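PDB 2XTS: sulfite dehydrogenase from Paracoccus pantotrophus, which bears the molybdenum cofactor in the sulfane dehydrogenase SoxCD, which oxidises protein-bound sulfur in the Sox system. Local coordinates for the interface of chains A and B. Sequence-based numbering; all coordinates share one arbitrary frame. Chains: chain A/B, Sulfite dehydrogenase.

Both contacts join two copies of the same chain, and their C-alpha centres lie about 48 Å apart. Contact 1 sets strands 282-291, 314-316 and 325-333 of chain A, with the loop residue A:Glu62, against the loop around B:Arg111 and strand 143-152 of chain B. Contact 2 is peripheral: the N-terminal segment of chain B, with helix 6-9, lies on the loop that leads into strand 89-93 of chain A. They share no residue, but each centres on an arginine-carboxylate pair. Two-fold symmetry gives each a twin, so the two chains probably hold each other both through the dimerisation domain and through N-terminal arms laid on the partner.

Contact 1: the interface of chains A and B. Residues chain A 62, 285, 287, 314, 316, 328; chain B 107, 109, 111, 149.
B:Arg111 enters between A:Glu62 and A:Val285 and, with 96 Å² hidden, carries this patch of the two-fold interface. A:Val285, A:Ser287, A:Arg314, A:Thr316 and A:His328 belong to the Mo-co oxidoreductase dimerisation domain; the arginine comes from the molybdopterin-binding domain of the other chain. Its side chain is extended from CG to NE, and B:Arg111 NH1 forms a salt bridge with the carboxylate oxygen OE1 of A:Glu62 at 2.8 Å. The bond arrives on the anti side of OE1, with the carboxylate and guanidinium planes 73° apart. A:Ser287 OG donates to the same A:Glu62 OE1 from above the carboxylate plane, at 2.8 Å. The other terminal nitrogen, B:Arg111 NH2, is tied within its own chain to B:Leu107 O at 2.9 Å, which limits rotation of the guanidinium. Methyl CG1 of A:Val285, anti to the backbone N (chi1 172°), sits over the centre of one guanidinium face, 3.8 Å from B:Arg111 CZ. An alanine at B:Arg111 would probably leave A:Glu62 without its cationic mate and open a gap above A:Val285. Nearer the backbone, B:Arg111 CB lies over the rim of the A:His328 ring. A:Arg314 NH2 donates to the main-chain B:Arg111 O at 3.0 Å, nearly straight and on a lone pair. Water 1 joins that oxygen to A:Arg314 NE and A:Thr316 OG1. B:Val149 CG1 flanks the carboxylate, 3.7 Å from A:Glu62 OE2.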
# COMPACT_ATOMS: atom_id res chain seq x y z
N GLU A 62 -8.01 7.80 2.03
CA GLU A 62 -8.31 7.63 3.45
C GLU A 62 -7.16 6.88 4.12
O GLU A 62 -6.17 6.52 3.47
CB GLU A 62 -9.68 6.94 3.69
CG GLU A 62 -10.77 7.87 4.18
CD GLU A 62 -10.65 8.28 5.63
OE1 GLU A 62 -11.53 9.05 6.07
OE2 GLU A 62 -9.72 7.86 6.33
N VAL A 285 -18.84 13.65 7.80
CA VAL A 285 -17.51 13.24 8.25
C VAL A 285 -16.48 14.30 7.87
O VAL A 285 -16.36 14.68 6.71
CB VAL A 285 -17.11 11.90 7.63
CG1 VAL A 285 -15.64 11.58 7.97
CG2 VAL A 285 -18.09 10.77 8.08
N SER A 287 -12.60 14.52 7.72
CA SER A 287 -11.46 13.61 7.69
C SER A 287 -10.20 14.40 7.36
O SER A 287 -10.27 15.34 6.57
CB SER A 287 -11.67 12.56 6.60
OG SER A 287 -10.63 11.62 6.57
N ARG A 314 -10.69 12.71 16.84
CA ARG A 314 -10.09 11.43 17.22
C ARG A 314 -9.06 10.99 16.19
O ARG A 314 -9.19 11.33 15.01
CB ARG A 314 -11.15 10.35 17.43
CG ARG A 314 -11.79 9.81 16.18
CD ARG A 314 -12.84 8.76 16.51
NE ARG A 314 -13.46 8.26 15.28
CZ ARG A 314 -14.43 8.90 14.61
NH1 ARG A 314 -14.88 10.07 15.02
NH2 ARG A 314 -14.91 8.37 13.50
N THR A 316 -7.70 8.04 14.16
CA THR A 316 -8.16 6.76 13.63
C THR A 316 -6.96 5.94 13.22
O THR A 316 -6.27 6.27 12.27
CB THR A 316 -9.12 7.01 12.47
OG1 THR A 316 -10.27 7.66 13.01
CG2 THR A 316 -9.56 5.73 11.79
N HIS A 328 -10.43 12.09 12.49
CA HIS A 328 -11.83 12.25 12.12
C HIS A 328 -12.58 13.04 13.18
O HIS A 328 -12.30 12.92 14.37
CB HIS A 328 -12.56 10.93 11.99
CG HIS A 328 -12.08 10.07 10.86
ND1 HIS A 328 -12.37 10.30 9.53
CD2 HIS A 328 -11.33 8.95 10.90
CE1 HIS A 328 -11.78 9.37 8.80
NE2 HIS A 328 -11.14 8.54 9.60
N LEU B 107 -20.82 6.99 3.24
CA LEU B 107 -19.74 7.92 3.45
C LEU B 107 -20.01 8.93 4.55
O LEU B 107 -19.14 9.71 4.88
CB LEU B 107 -19.46 8.67 2.16
CG LEU B 107 -18.82 7.85 1.05
CD1 LEU B 107 -18.71 8.66 -0.23
CD2 LEU B 107 -17.45 7.32 1.48
N PHE B 109 -21.36 7.95 7.72
CA PHE B 109 -21.25 7.33 9.04
C PHE B 109 -19.85 7.47 9.64
O PHE B 109 -18.86 7.52 8.91
CB PHE B 109 -21.56 5.83 8.96
CG PHE B 109 -23.01 5.49 8.86
CD1 PHE B 109 -23.80 5.30 9.98
CD2 PHE B 109 -23.59 5.29 7.62
CE1 PHE B 109 -25.15 4.93 9.84
CE2 PHE B 109 -24.92 4.94 7.50
CZ PHE B 109 -25.69 4.76 8.60
N ARG B 111 -16.28 6.63 10.90
CA ARG B 111 -15.36 5.69 10.31
C ARG B 111 -14.39 5.11 11.33
O ARG B 111 -14.03 5.74 12.32
CB ARG B 111 -14.55 6.40 9.22
CG ARG B 111 -15.39 6.87 8.04
CD ARG B 111 -14.64 7.59 6.99
NE ARG B 111 -15.60 8.14 6.04
CZ ARG B 111 -15.34 9.06 5.14
NH1 ARG B 111 -14.10 9.51 4.97
NH2 ARG B 111 -16.32 9.53 4.38
N VAL B 149 -10.24 1.18 5.76
CA VAL B 149 -11.07 2.22 6.38
C VAL B 149 -12.51 2.02 5.94
O VAL B 149 -12.80 1.71 4.77
CB VAL B 149 -10.60 3.65 6.06
CG1 VAL B 149 -11.55 4.68 6.68
CG2 VAL B 149 -9.22 3.85 6.59
O HOH W 1 -12.04 6.06 14.18
O HOH W 2 -19.47 12.59 5.13

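Contact 2: the interface of chains A and B. Residues chain A 85-86, 88; chain B 5, 7-8.
Carboxylate oxygen OD2 of B:Asp5 is gripped by two nitrogens of A:Arg88, which approaches it tip to tip and side-on. NE and NH2 each donate to this one oxygen, the salt-bridged A:Arg88 NE to B:Asp5 OD2 distance being 2.9 Å. NH2 meets the syn lone pair of OD2, whereas NE arrives from above the carboxylate plane; the two planes stand 59° apart. The second oxygen serves its own chain: B:Asp5 OD1 accepts from the main-chain B:Leu7 N at 3.0 Å, an N-cap-like bond at the start of helix 6-9 that holds the carboxylate toward its partner. On chain A, the arginine bends at chi2 (-68°), and A:Arg88 NH1 donates to A:Gln85 O at 2.8 Å with that oxygen in the guanidinium plane. The guanidinium is therefore anchored at both ends, by its own loop and by the other subunit, and its rotation is restrained. The B:Leu7 side chain crosses that of A:Arg88 at about a right angle, CB lying above one guanidinium face toward the rim and B:Leu7 CD1 reaching to 3.5 Å from A:Arg88 CZ. The other methyl, B:Leu7 CD2, packs on the carboxylate, 3.8 Å from A:Asp86 CG. B:Ile8 CG1 touches the aliphatic A:Arg88 CG more loosely, at 4.1 Å. Water 3 bridges the two main chains, lying 2.9 Å from both A:Asp86 O and B:Leu7 O.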
# COMPACT_ATOMS: atom_id res chain seq x y z
N GLN A 85 20.91 -4.81 -12.15
CA GLN A 85 22.18 -5.27 -12.72
C GLN A 85 23.17 -4.13 -12.89
O GLN A 85 24.37 -4.28 -12.63
CB GLN A 85 21.96 -5.90 -14.09
CG GLN A 85 21.42 -7.32 -14.07
CD GLN A 85 19.93 -7.45 -13.96
OE1 GLN A 85 19.20 -6.46 -13.73
NE2 GLN A 85 19.45 -8.67 -14.16
N ASP A 86 22.69 -2.96 -13.32
CA ASP A 86 23.55 -1.80 -13.53
C ASP A 86 23.84 -0.99 -12.26
O ASP A 86 24.80 -0.21 -12.22
CB ASP A 86 22.88 -0.88 -14.56
CG ASP A 86 22.91 -1.44 -15.97
OD1 ASP A 86 23.65 -2.42 -16.23
OD2 ASP A 86 22.17 -0.88 -16.81
N ARG A 88 25.07 0.45 -8.84
CA ARG A 88 26.25 0.36 -7.98
C ARG A 88 26.11 1.39 -6.87
O ARG A 88 25.68 2.51 -7.11
CB ARG A 88 27.52 0.66 -8.76
CG ARG A 88 27.85 -0.30 -9.90
CD ARG A 88 28.24 -1.69 -9.43
NE ARG A 88 28.69 -2.49 -10.55
CZ ARG A 88 27.90 -3.15 -11.39
NH1 ARG A 88 26.58 -3.16 -11.22
NH2 ARG A 88 28.43 -3.84 -12.39
N ASP B 5 35.38 -0.94 -13.03
CA ASP B 5 34.08 -1.31 -13.56
C ASP B 5 33.56 -0.16 -14.44
O ASP B 5 33.37 0.95 -13.93
CB ASP B 5 33.11 -1.57 -12.40
CG ASP B 5 31.82 -2.21 -12.84
OD1 ASP B 5 31.40 -2.00 -13.99
OD2 ASP B 5 31.18 -2.90 -12.02
N LEU B 7 30.69 0.47 -15.51
CA LEU B 7 29.41 1.01 -14.99
C LEU B 7 29.62 2.17 -14.02
O LEU B 7 28.67 2.89 -13.67
CB LEU B 7 28.54 -0.07 -14.36
CG LEU B 7 27.68 -0.86 -15.34
CD1 LEU B 7 27.20 -2.12 -14.71
CD2 LEU B 7 26.49 -0.05 -15.87
N ILE B 8 30.85 2.33 -13.53
CA ILE B 8 31.25 3.47 -12.71
C ILE B 8 32.18 4.40 -13.51
O ILE B 8 31.96 5.61 -13.54
CB ILE B 8 31.96 3.02 -11.41
CG1 ILE B 8 31.00 2.19 -10.57
CG2 ILE B 8 32.46 4.23 -10.63
CD1 ILE B 8 31.64 1.47 -9.46
O HOH W 3 26.01 2.42 -12.67